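D-threo-3-hydroxyaspartate dehydratase (Delftia, PDB 3WQC) catalyses the pyridoxal-phosphate-dependent deamination of D-threo-3-hydroxyaspartate to oxaloacetate and ammonium, and also dehydrates L-threo- and L-erythro-3-hydroxyaspartate and D-serine. Local coordinates at residues P221-G226 with D238-V243; P160-I165 with A210-A215; K281-V286 with I333-D338; R317-F322 with A346-L351. All blocks are in the same frame, centred on the assembly; numbering follows the deposited sequence.

The four contacts fall into two neighbourhoods on opposite sides of the chain's centre. Interactions 1 and 2 belong to the alanine racemase-like barrel domain and touch where Val223 of the strand packs on Ala210 of helix 192-215; interaction 1 is a buried strand pairing beside the cofactor, interaction 2 a partly buried helix-helix contact on the barrel's outside. Interactions 3 and 4, their centres about 9 Å apart, share the serine dehydratase domain: Leu334 of the buried strand pair packs on Phe349 of the aromatic cluster. The chemistry follows place: the strand contacts rest on backbone hydrogen bonds, to which interaction 1 adds polar side chains, whereas interactions 2 and 4, with no hydrogen bond across, rest on packing.

Interaction 1: residues P221-G226 with D238-V243; sequences PVVSVG and DGVTEV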
loop_
_atom_site.group_PDB
_atom_site.type_symbol
_atom_site.label_atom_id
_atom_site.label_comp_id
_atom_site.label_asym_id
_atom_site.label_seq_id
_atom_site.Cartn_x
_atom_site.Cartn_y
_atom_site.Cartn_z
ATOM N N PRO B 221 6.125 26.150 25.850
ATOM C CA PRO B 221 4.828 26.018 26.561
ATOM C C PRO B 221 4.139 24.661 26.330
ATOM O O PRO B 221 3.284 24.282 27.147
ATOM C CB PRO B 221 4.039 27.197 26.033
ATOM C CG PRO B 221 4.720 27.578 24.751
ATOM C CD PRO B 221 6.176 27.286 24.903
ATOM N N VAL B 222 4.369 24.018 25.185
ATOM C CA VAL B 222 3.680 22.754 24.920
ATOM C C VAL B 222 4.633 21.590 25.151
ATOM O O VAL B 222 5.831 21.599 24.770
ATOM C CB VAL B 222 3.186 22.682 23.441
ATOM C CG1 VAL B 222 2.768 21.222 23.071
ATOM C CG2 VAL B 222 2.104 23.726 23.233
ATOM N N VAL B 223 4.108 20.552 25.789
ATOM C CA VAL B 223 4.804 19.246 25.952
ATOM C C VAL B 223 3.834 18.268 25.342
ATOM O O VAL B 223 2.752 18.017 25.911
ATOM C CB VAL B 223 5.177 18.903 27.379
ATOM C CG1 VAL B 223 5.791 17.519 27.521
ATOM C CG2 VAL B 223 6.089 19.998 27.912
ATOM N N SER B 224 4.189 17.582 24.234
ATOM C CA SER B 224 3.259 16.702 23.457
ATOM C C SER B 224 3.878 15.340 23.413
ATOM O O SER B 224 5.042 15.165 22.913
ATOM C CB SER B 224 3.151 17.362 22.084
ATOM O OG SER B 224 2.290 16.576 21.260
ATOM N N VAL B 225 3.138 14.312 23.830
ATOM C CA VAL B 225 3.634 12.911 23.758
ATOM C C VAL B 225 2.655 12.067 22.991
ATOM O O VAL B 225 1.502 12.484 22.838
ATOM C CB VAL B 225 3.868 12.268 25.178
ATOM C CG1 VAL B 225 4.793 13.200 26.006
ATOM C CG2 VAL B 225 2.518 12.098 25.923
ATOM N N GLY B 226 3.063 10.869 22.606
ATOM C CA GLY B 226 2.035 9.828 22.363
ATOM C C GLY B 226 2.312 8.845 21.275
ATOM O O GLY B 226 2.896 9.165 20.262
ATOM N N ASP B 238 1.717 14.070 34.327
ATOM C CA ASP B 238 2.150 15.354 34.883
ATOM C C ASP B 238 3.154 16.058 33.921
ATOM O O ASP B 238 4.097 15.374 33.407
ATOM C CB ASP B 238 2.789 15.141 36.230
ATOM C CG ASP B 238 1.871 14.484 37.154
ATOM O OD1 ASP B 238 1.739 13.256 37.109
ATOM O OD2 ASP B 238 1.316 15.224 38.012
ATOM N N GLY B 239 2.966 17.358 33.650
ATOM C CA GLY B 239 3.912 18.049 32.820
ATOM C C GLY B 239 3.589 18.002 31.350
ATOM O O GLY B 239 4.139 18.793 30.556
ATOM N N VAL B 240 2.629 17.156 30.968
ATOM C CA VAL B 240 2.279 17.006 29.542
ATOM C C VAL B 240 1.083 17.881 29.204
ATOM O O VAL B 240 0.076 17.916 30.038
ATOM C CB VAL B 240 1.920 15.509 29.231
ATOM C CG1 VAL B 240 1.297 15.299 27.815
ATOM C CG2 VAL B 240 3.167 14.668 29.436
ATOM N N THR B 241 1.070 18.564 28.062
ATOM C CA THR B 241 -0.096 19.478 27.709
ATOM C C THR B 241 -1.043 18.713 26.781
ATOM O O THR B 241 -2.216 18.980 26.769
ATOM C CB THR B 241 0.257 20.840 27.155
ATOM O OG1 THR B 241 1.000 20.631 26.058
ATOM C CG2 THR B 241 1.393 21.416 27.885
ATOM N N GLU B 242 -0.529 17.842 25.905
ATOM C CA GLU B 242 -1.400 17.153 24.917
ATOM C C GLU B 242 -0.801 15.781 24.670
ATOM O O GLU B 242 0.419 15.532 24.739
ATOM C CB GLU B 242 -1.538 17.938 23.650
ATOM C CG GLU B 242 -0.207 18.055 22.934
ATOM C CD GLU B 242 -0.341 18.742 21.548
ATOM O OE1 GLU B 242 0.327 18.244 20.577
ATOM O OE2 GLU B 242 -1.055 19.777 21.365
ATOM N N VAL B 243 -1.696 14.885 24.250
ATOM C CA VAL B 243 -1.320 13.572 23.746
ATOM C C VAL B 243 -1.795 13.460 22.299
ATOM O O VAL B 243 -2.888 13.894 21.949
ATOM C CB VAL B 243 -2.001 12.491 24.608
ATOM C CG1 VAL B 243 -1.924 11.072 24.023
ATOM C CG2 VAL B 243 -1.390 12.505 26.004
#
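The shortest polar link is the hydrogen bond from Ser224 OG to Glu242 OE1, 2.7 Å long, which uses the carboxylate lone pair directed away from OE2. Ser224 holds OG anti to its backbone N, and Glu242, with CG in the crowded position between N and the carbonyl carbon (chi1 65°) and its chain extended beyond, brings the acid alongside the serine. OE1 also forms a salt bridge with Arg49, while Ser224 OG bonds to Arg244, so the acid is tied to two partners and probably kept ionised. An alanine in place of Glu242 would remove the acceptor shared by Ser224 OG and Arg49 and would probably leave the arginine's charge less well balanced.

The backbones are joined in parallel. Val223 O receives two donors in its carbonyl plane, Thr241 N at 2.8 Å and Glu242 N at 3.3 Å, and Val225 N donates to Glu242 O at 3.1 Å. Where the pairing starts, a side chain stands in for a backbone acceptor: Thr241 OG1 accepts from Val223 N at 3.1 Å. Beyond these bonds lie the valines. Val225 CG2 meets both Val240 CG1 and Val243 CG2 at 3.9 Å, on the face turned from Ser224 and Glu242, and helix 192-215 packs against Val223, Val225 and Val240. Gly226, which directly follows strand 222-225, touches pyridoxal phosphate. Two parallel strands joined through helix 228-233 make a beta-alpha-beta unit of the TIM-type barrel of the alanine racemase-like fold, with the cofactor at the strand's C-terminal end.

Interaction 2: residues P160-I165 with A210-A215; sequences PLLLAI and AEALRA
Two helices on the outside of the alanine racemase-like barrel, 159-171 and 192-215, meet here through a small patch of leucines and one alanine. The axes of their short segments approach to 9.7 Å and cross at -60°, so the contact is confined to about one turn of each. Leu162 and Leu163 both hold CG anti to the carbonyl carbon, and they divide the work. Leu162 directs its CB toward the other helix and sets CD1 against Ala212 CB at 4.1 Å. In return, Leu213 CD2 reaches over the backbone of the first helix, 3.6 Å from Leu162 O, and also approaches Leu162 CB. Leu163 comes in with the tip of its chain: its CD1 rests 3.9 Å from Ala212 O and 4.2 Å from Leu213 CD2. Its chi2 of 24° is well off a staggered setting. Behind this patch, Leu162 also packs on Ile143 and Ile145 of strand 140-146, which carries the contact inward to the barrel wall, and Leu213 touches Leu218 and Cys220. No hydrogen bond joins the two segments, so their mutual fit depends on van der Waals contact between methyl groups and helix backbone rather than on directional bonds.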
loop_
_atom_site.group_PDB
_atom_site.type_symbol
_atom_site.label_atom_id
_atom_site.label_comp_id
_atom_site.label_asym_id
_atom_site.label_seq_id
_atom_site.Cartn_x
_atom_site.Cartn_y
_atom_site.Cartn_z
ATOM N N PRO B 160 23.121 20.181 25.657
ATOM C CA PRO B 160 23.824 21.142 24.780
ATOM C C PRO B 160 23.122 21.273 23.394
ATOM O O PRO B 160 23.010 22.400 22.859
ATOM C CB PRO B 160 25.230 20.547 24.698
ATOM C CG PRO B 160 25.426 19.821 26.008
ATOM C CD PRO B 160 24.037 19.149 26.183
ATOM N N LEU B 161 22.702 20.148 22.834
ATOM C CA LEU B 161 22.090 20.218 21.474
ATOM C C LEU B 161 20.681 20.812 21.596
ATOM O O LEU B 161 20.274 21.622 20.742
ATOM C CB LEU B 161 22.009 18.869 20.792
ATOM C CG LEU B 161 21.284 18.770 19.445
ATOM C CD1 LEU B 161 22.019 19.690 18.471
ATOM C CD2 LEU B 161 21.311 17.320 18.935
ATOM N N LEU B 162 19.921 20.452 22.642
ATOM C CA LEU B 162 18.562 21.066 22.882
ATOM C C LEU B 162 18.722 22.581 22.927
ATOM O O LEU B 162 17.924 23.322 22.310
ATOM C CB LEU B 162 17.920 20.670 24.236
ATOM C CG LEU B 162 17.278 19.412 24.327
ATOM C CD1 LEU B 162 16.861 19.194 25.809
ATOM C CD2 LEU B 162 15.979 19.465 23.450
ATOM N N LEU B 163 19.681 23.072 23.755
ATOM C CA LEU B 163 19.803 24.531 23.867
ATOM C C LEU B 163 20.218 25.169 22.540
ATOM O O LEU B 163 19.838 26.309 22.225
ATOM C CB LEU B 163 20.761 24.925 25.005
ATOM C CG LEU B 163 20.126 24.889 26.389
ATOM C CD1 LEU B 163 18.935 24.045 26.678
ATOM C CD2 LEU B 163 21.142 25.121 27.484
ATOM N N ALA B 164 21.181 24.477 21.844
ATOM C CA ALA B 164 21.660 25.068 20.598
ATOM C C ALA B 164 20.502 25.230 19.577
ATOM O O ALA B 164 20.337 26.257 18.931
ATOM C CB ALA B 164 22.742 24.151 19.972
ATOM N N ILE B 165 19.637 24.197 19.518
ATOM C CA ILE B 165 18.484 24.301 18.603
ATOM C C ILE B 165 17.480 25.326 19.127
ATOM O O ILE B 165 16.985 26.172 18.326
ATOM C CB ILE B 165 17.816 22.907 18.508
ATOM C CG1 ILE B 165 18.786 21.919 17.834
ATOM C CG2 ILE B 165 16.480 22.998 17.740
ATOM C CD1 ILE B 165 18.291 20.459 18.009
ATOM N N ALA B 210 11.704 19.644 28.113
ATOM C CA ALA B 210 11.022 20.971 28.256
ATOM C C ALA B 210 11.692 21.704 29.458
ATOM O O ALA B 210 11.920 22.921 29.363
ATOM C CB ALA B 210 9.546 20.780 28.501
ATOM N N GLU B 211 11.902 20.943 30.535
ATOM C CA GLU B 211 12.460 21.613 31.740
ATOM C C GLU B 211 13.880 22.141 31.508
ATOM O O GLU B 211 14.287 23.178 32.075
ATOM C CB GLU B 211 12.432 20.686 32.935
ATOM C CG GLU B 211 10.997 20.503 33.372
ATOM C CD GLU B 211 10.842 19.470 34.481
ATOM O OE1 GLU B 211 9.723 19.310 35.061
ATOM O OE2 GLU B 211 11.825 18.777 34.835
ATOM N N ALA B 212 14.656 21.441 30.678
ATOM C CA ALA B 212 16.043 21.909 30.337
ATOM C C ALA B 212 15.934 23.215 29.518
ATOM O O ALA B 212 16.656 24.180 29.793
ATOM C CB ALA B 212 16.800 20.823 29.583
ATOM N N LEU B 213 15.050 23.246 28.494
ATOM C CA LEU B 213 14.911 24.476 27.713
ATOM C C LEU B 213 14.502 25.648 28.646
ATOM O O LEU B 213 15.035 26.747 28.548
ATOM C CB LEU B 213 13.826 24.262 26.635
ATOM C CG LEU B 213 14.285 23.346 25.480
ATOM C CD1 LEU B 213 12.977 22.951 24.724
ATOM C CD2 LEU B 213 15.264 24.082 24.537
ATOM N N ARG B 214 13.484 25.387 29.492
ATOM C CA ARG B 214 12.977 26.504 30.342
ATOM C C ARG B 214 14.050 26.911 31.377
ATOM O O ARG B 214 14.171 28.088 31.700
ATOM C CB ARG B 214 11.735 25.995 31.096
ATOM C CG ARG B 214 10.560 25.748 30.097
ATOM C CD ARG B 214 9.382 25.141 31.033
ATOM N NE ARG B 214 8.350 24.629 30.327
ATOM C CZ ARG B 214 7.740 23.518 30.575
ATOM N NH1 ARG B 214 7.947 22.748 31.707
ATOM N NH2 ARG B 214 6.863 23.177 29.710
ATOM N N ALA B 215 14.877 25.951 31.832
ATOM C CA ALA B 215 15.978 26.291 32.790
ATOM C C ALA B 215 17.007 27.243 32.099
ATOM O O ALA B 215 17.624 28.053 32.786
ATOM C CB ALA B 215 16.660 25.013 33.303
#

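Interaction 3: residues K281-V286 with I333-D338; sequences KGWAIV and ILARAD
Two hydrogen bonds form the first shell: Ala284 N to Leu334 O at 2.9 Å and Leu334 N to Ala284 O at 2.8 Å, the latter nearly along the C=O axis. They make Ala284 and Leu334 a hydrogen-bonded antiparallel pair; the next pair, Ile285 with Ile333, is non-hydrogen-bonded. There the two isoleucines lie side by side, and their CD1 methyls are pressed to a tight 3.3 Å. Ile333 sends its other branch over the Trp283 indole: CG2, anti to the backbone N, stands 3.6 Å from the centroid of the five-membered ring, only 12° off its normal, a CH-pi contact. On the opposite face Lys281 CE lies toward the rim, by the six-membered ring. An alanine at Trp283 would remove the ring between Ile333 and Lys281 and would probably loosen packing against Gly149 of the second subunit.

Farther out, a water bridges Gly282 O and Arg336 N, extending the link past the paired residues, and Arg336 grips Asp338 side-on through NE and NH1. Gly282 and Trp283 together face Gln278 in a G1 beta bulge, which starts strand 283-286 within the antiparallel part of the mixed sheet of the serine dehydratase domain.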
loop_
_atom_site.group_PDB
_atom_site.type_symbol
_atom_site.label_atom_id
_atom_site.label_comp_id
_atom_site.label_asym_id
_atom_site.label_seq_id
_atom_site.Cartn_x
_atom_site.Cartn_y
_atom_site.Cartn_z
ATOM N N LYS B 281 -6.409 -28.335 -1.070
ATOM C CA LYS B 281 -5.516 -27.670 -0.143
ATOM C C LYS B 281 -6.308 -26.938 0.930
ATOM O O LYS B 281 -5.696 -26.262 1.767
ATOM C CB LYS B 281 -4.626 -26.650 -0.889
ATOM C CG LYS B 281 -3.647 -27.320 -1.839
ATOM C CD LYS B 281 -2.574 -26.363 -2.381
ATOM C CE LYS B 281 -3.067 -25.597 -3.618
ATOM N NZ LYS B 281 -1.884 -25.177 -4.422
ATOM N N GLY B 282 -7.633 -26.964 0.903
ATOM C CA GLY B 282 -8.447 -26.203 1.869
ATOM C C GLY B 282 -8.373 -24.683 1.639
ATOM O O GLY B 282 -8.506 -23.907 2.614
ATOM N N TRP B 283 -8.140 -24.233 0.377
ATOM C CA TRP B 283 -8.094 -22.791 0.104
ATOM C C TRP B 283 -9.356 -22.247 -0.414
ATOM O O TRP B 283 -9.960 -22.883 -1.333
ATOM C CB TRP B 283 -7.115 -22.497 -1.012
ATOM C CG TRP B 283 -5.650 -22.692 -0.689
ATOM C CD1 TRP B 283 -5.084 -23.158 0.530
ATOM C CD2 TRP B 283 -4.533 -22.455 -1.604
ATOM N NE1 TRP B 283 -3.720 -23.195 0.418
ATOM C CE2 TRP B 283 -3.319 -22.777 -0.866
ATOM C CE3 TRP B 283 -4.422 -22.076 -2.953
ATOM C CZ2 TRP B 283 -2.038 -22.692 -1.455
ATOM C CZ3 TRP B 283 -3.138 -21.934 -3.512
ATOM C CH2 TRP B 283 -1.955 -22.268 -2.786
ATOM N N ALA B 284 -9.846 -21.114 0.122
ATOM C CA ALA B 284 -10.813 -20.281 -0.625
ATOM C C ALA B 284 -10.007 -19.088 -1.156
ATOM O O ALA B 284 -9.131 -18.587 -0.474
ATOM C CB ALA B 284 -11.969 -19.792 0.296
ATOM N N ILE B 285 -10.277 -18.654 -2.384
ATOM C CA ILE B 285 -9.577 -17.515 -2.948
ATOM C C ILE B 285 -10.559 -16.336 -2.895
ATOM O O ILE B 285 -11.744 -16.451 -3.341
ATOM C CB ILE B 285 -9.144 -17.811 -4.424
ATOM C CG1 ILE B 285 -8.336 -19.145 -4.624
ATOM C CG2 ILE B 285 -8.453 -16.575 -4.995
ATOM C CD1 ILE B 285 -7.314 -19.334 -3.684
ATOM N N VAL B 286 -10.094 -15.157 -2.379
ATOM C CA VAL B 286 -10.968 -13.993 -2.296
ATOM C C VAL B 286 -10.359 -12.879 -3.126
ATOM O O VAL B 286 -9.175 -12.956 -3.542
ATOM C CB VAL B 286 -11.149 -13.533 -0.836
ATOM C CG1 VAL B 286 -11.920 -14.614 -0.039
ATOM C CG2 VAL B 286 -9.807 -13.140 -0.160
ATOM N N ILE B 333 -5.548 -15.627 -0.295
ATOM C CA ILE B 333 -5.678 -17.077 -0.068
ATOM C C ILE B 333 -6.237 -17.186 1.352
ATOM O O ILE B 333 -5.535 -16.819 2.304
ATOM C CB ILE B 333 -4.345 -17.840 -0.227
ATOM C CG1 ILE B 333 -3.628 -17.693 -1.604
ATOM C CG2 ILE B 333 -4.618 -19.326 0.121
ATOM C CD1 ILE B 333 -4.520 -17.850 -2.707
ATOM N N LEU B 334 -7.469 -17.611 1.521
ATOM C CA LEU B 334 -8.135 -17.828 2.776
ATOM C C LEU B 334 -7.982 -19.335 3.169
ATOM O O LEU B 334 -8.226 -20.244 2.366
ATOM C CB LEU B 334 -9.600 -17.443 2.659
ATOM C CG LEU B 334 -10.481 -17.556 3.903
ATOM C CD1 LEU B 334 -11.761 -16.705 3.756
ATOM C CD2 LEU B 334 -10.813 -19.015 4.317
ATOM N N ALA B 335 -7.402 -19.602 4.338
ATOM C CA ALA B 335 -7.124 -21.008 4.718
ATOM C C ALA B 335 -7.008 -21.072 6.255
ATOM O O ALA B 335 -7.204 -20.039 6.935
ATOM C CB ALA B 335 -5.868 -21.590 4.042
ATOM N N ARG B 336 -6.895 -22.274 6.843
ATOM C CA ARG B 336 -6.787 -22.349 8.307
ATOM C C ARG B 336 -5.436 -21.792 8.773
ATOM O O ARG B 336 -4.373 -22.154 8.204
ATOM C CB ARG B 336 -6.915 -23.815 8.767
ATOM C CG ARG B 336 -8.275 -24.387 8.521
ATOM C CD ARG B 336 -8.312 -25.808 9.072
ATOM N NE ARG B 336 -8.244 -25.737 10.539
ATOM C CZ ARG B 336 -9.312 -25.465 11.289
ATOM N NH1 ARG B 336 -9.188 -25.368 12.600
ATOM N NH2 ARG B 336 -10.512 -25.224 10.741
ATOM N N ALA B 337 -5.465 -20.947 9.810
ATOM C CA ALA B 337 -4.204 -20.453 10.462
ATOM C C ALA B 337 -3.332 -21.614 10.917
ATOM O O ALA B 337 -2.106 -21.544 10.837
ATOM C CB ALA B 337 -4.530 -19.550 11.647
ATOM N N ASP B 338 -3.947 -22.676 11.386
ATOM C CA ASP B 338 -3.162 -23.810 11.896
ATOM C C ASP B 338 -2.473 -24.696 10.863
ATOM O O ASP B 338 -1.740 -25.602 11.255
ATOM C CB ASP B 338 -3.977 -24.654 12.909
ATOM C CG ASP B 338 -5.143 -25.458 12.287
ATOM O OD1 ASP B 338 -5.235 -25.652 11.062
ATOM O OD2 ASP B 338 -5.983 -25.890 13.102
HETATM O O HOH W 1 -7.701 -24.655 5.092
#

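Interaction 4: residues R317-F322 with A346-L351; sequences RVMPGF and ATRFPL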
loop_
_atom_site.group_PDB
_atom_site.type_symbol
_atom_site.label_atom_id
_atom_site.label_comp_id
_atom_site.label_asym_id
_atom_site.label_seq_id
_atom_site.Cartn_x
_atom_site.Cartn_y
_atom_site.Cartn_z
ATOM N N ARG B 317 -18.525 -10.642 12.515
ATOM C CA ARG B 317 -18.076 -11.487 13.622
ATOM C C ARG B 317 -16.904 -12.372 13.218
ATOM O O ARG B 317 -16.891 -13.041 12.194
ATOM C CB ARG B 317 -19.179 -12.364 14.139
ATOM C CG ARG B 317 -20.512 -11.725 14.327
ATOM C CD ARG B 317 -21.399 -12.817 14.931
ATOM N NE ARG B 317 -22.812 -12.603 14.704
ATOM C CZ ARG B 317 -23.464 -13.044 13.639
ATOM N NH1 ARG B 317 -22.835 -13.699 12.706
ATOM N NH2 ARG B 317 -24.749 -12.809 13.508
ATOM N N VAL B 318 -15.937 -12.444 14.068
ATOM C CA VAL B 318 -14.756 -13.237 13.772
ATOM C C VAL B 318 -15.085 -14.707 13.528
ATOM O O VAL B 318 -15.878 -15.323 14.267
ATOM C CB VAL B 318 -13.798 -13.096 14.968
ATOM C CG1 VAL B 318 -12.715 -14.181 14.935
ATOM C CG2 VAL B 318 -13.237 -11.640 14.929
ATOM N N MET B 319 -14.407 -15.293 12.537
ATOM C CA MET B 319 -14.497 -16.720 12.252
ATOM C C MET B 319 -13.191 -17.374 12.696
ATOM O O MET B 319 -12.185 -17.411 11.947
ATOM C CB MET B 319 -14.794 -16.995 10.751
ATOM C CG MET B 319 -16.162 -16.521 10.364
ATOM S SD MET B 319 -16.479 -16.824 8.588
ATOM C CE MET B 319 -16.935 -18.567 8.673
ATOM N N PRO B 320 -13.191 -17.877 13.954
ATOM C CA PRO B 320 -11.872 -18.241 14.500
ATOM C C PRO B 320 -11.119 -19.319 13.707
ATOM O O PRO B 320 -11.736 -20.280 13.163
ATOM C CB PRO B 320 -12.192 -18.791 15.903
ATOM C CG PRO B 320 -13.668 -18.720 16.030
ATOM C CD PRO B 320 -14.276 -17.926 14.965
ATOM N N GLY B 321 -9.804 -19.160 13.619
ATOM C CA GLY B 321 -8.995 -20.115 12.857
ATOM C C GLY B 321 -8.891 -19.958 11.361
ATOM O O GLY B 321 -8.064 -20.661 10.761
ATOM N N PHE B 322 -9.673 -19.029 10.753
ATOM C CA PHE B 322 -9.478 -18.709 9.318
ATOM C C PHE B 322 -8.844 -17.364 9.164
ATOM O O PHE B 322 -9.326 -16.378 9.780
ATOM C CB PHE B 322 -10.825 -18.735 8.590
ATOM C CG PHE B 322 -11.412 -20.159 8.501
ATOM C CD1 PHE B 322 -10.841 -21.127 7.662
ATOM C CD2 PHE B 322 -12.416 -20.514 9.350
ATOM C CE1 PHE B 322 -11.379 -22.417 7.566
ATOM C CE2 PHE B 322 -12.979 -21.796 9.310
ATOM C CZ PHE B 322 -12.437 -22.755 8.440
ATOM N N ALA B 346 -15.222 -25.437 -0.048
ATOM C CA ALA B 346 -16.260 -24.840 -0.926
ATOM C C ALA B 346 -17.660 -24.743 -0.247
ATOM O O ALA B 346 -18.455 -23.851 -0.572
ATOM C CB ALA B 346 -16.335 -25.575 -2.281
ATOM N N THR B 347 -17.983 -25.689 0.654
ATOM C CA THR B 347 -19.272 -25.646 1.405
ATOM C C THR B 347 -19.128 -24.604 2.528
ATOM O O THR B 347 -20.060 -23.845 2.821
ATOM C CB THR B 347 -19.864 -27.121 1.806
ATOM O OG1 THR B 347 -19.191 -27.586 2.959
ATOM C CG2 THR B 347 -19.668 -28.099 0.674
ATOM N N ARG B 348 -17.943 -24.518 3.141
ATOM C CA ARG B 348 -17.781 -23.515 4.185
ATOM C C ARG B 348 -17.830 -22.061 3.645
ATOM O O ARG B 348 -18.345 -21.138 4.287
ATOM C CB ARG B 348 -16.491 -23.727 4.938
ATOM C CG ARG B 348 -16.463 -22.813 6.131
ATOM C CD ARG B 348 -17.575 -23.159 7.084
ATOM N NE ARG B 348 -16.861 -23.964 8.043
ATOM C CZ ARG B 348 -16.349 -23.499 9.169
ATOM N NH1 ARG B 348 -16.580 -22.241 9.539
ATOM N NH2 ARG B 348 -15.693 -24.339 9.956
ATOM N N PHE B 349 -17.221 -21.885 2.498
ATOM C CA PHE B 349 -17.090 -20.581 1.837
ATOM C C PHE B 349 -17.547 -20.653 0.369
ATOM O O PHE B 349 -16.715 -20.624 -0.535
ATOM C CB PHE B 349 -15.641 -20.058 1.960
ATOM C CG PHE B 349 -15.216 -19.811 3.368
ATOM C CD1 PHE B 349 -15.641 -18.623 4.058
ATOM C CD2 PHE B 349 -14.385 -20.721 4.052
ATOM C CE1 PHE B 349 -15.211 -18.408 5.408
ATOM C CE2 PHE B 349 -14.005 -20.500 5.376
ATOM C CZ PHE B 349 -14.414 -19.365 6.057
ATOM N N PRO B 350 -18.870 -20.631 0.106
ATOM C CA PRO B 350 -19.274 -20.847 -1.333
ATOM C C PRO B 350 -18.888 -19.668 -2.270
ATOM O O PRO B 350 -18.754 -18.488 -1.793
ATOM C CB PRO B 350 -20.820 -20.968 -1.243
ATOM C CG PRO B 350 -21.045 -21.340 0.175
ATOM C CD PRO B 350 -20.015 -20.709 1.028
ATOM N N LEU B 351 -18.661 -19.941 -3.559
ATOM C CA LEU B 351 -18.422 -18.899 -4.517
ATOM C C LEU B 351 -19.445 -17.790 -4.347
ATOM O O LEU B 351 -20.653 -18.077 -4.131
ATOM C CB LEU B 351 -18.491 -19.483 -5.966
ATOM C CG LEU B 351 -18.368 -18.528 -7.204
ATOM C CD1 LEU B 351 -16.952 -17.993 -7.352
ATOM C CD2 LEU B 351 -18.829 -19.109 -8.575
#
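Met319, Phe322 and Phe349 each hold CG anti to the carbonyl carbon, whereas Arg348 places it anti to the backbone N and then bends at chi2 and chi3, which brings its guanidinium beside the Phe322 ring. Met319, Phe322 and Phe349 form a cluster with a T-shaped and a Met-aromatic contact, bordered by Arg348, in the serine dehydratase domain, between a type II beta turn and the end of the short helix 345-348. The turn runs from Met319 to Phe322, closed by the bond from Phe322 N to Met319 O, and it sets both side chains on the same side, toward the second segment. Phe349, the first residue to leave helical geometry, answers with a T-shaped stack: its edge points at the Phe322 face, CE2 over the centre of that ring, with the planes at 81° and the centroids 5.1 Å apart.

Met319 meets the same phenyl tip to tip. Its sulfur sits at the ring edge, 5.0 Å from the Phe349 centroid, and the bend at chi3 (81°) turns CE to 3.7 Å from Phe349 CE1. Deeper in, Phe322 packs on Leu334 and Phe349 on Leu355, while Arg348 forms the exposed border and makes a long, weak ion pair with Glu342. The edge of the Phe322 ring meets the face of the guanidinium, planes 82° apart, and Arg348 NH1 comes to 3.6 Å from Phe322 CE2.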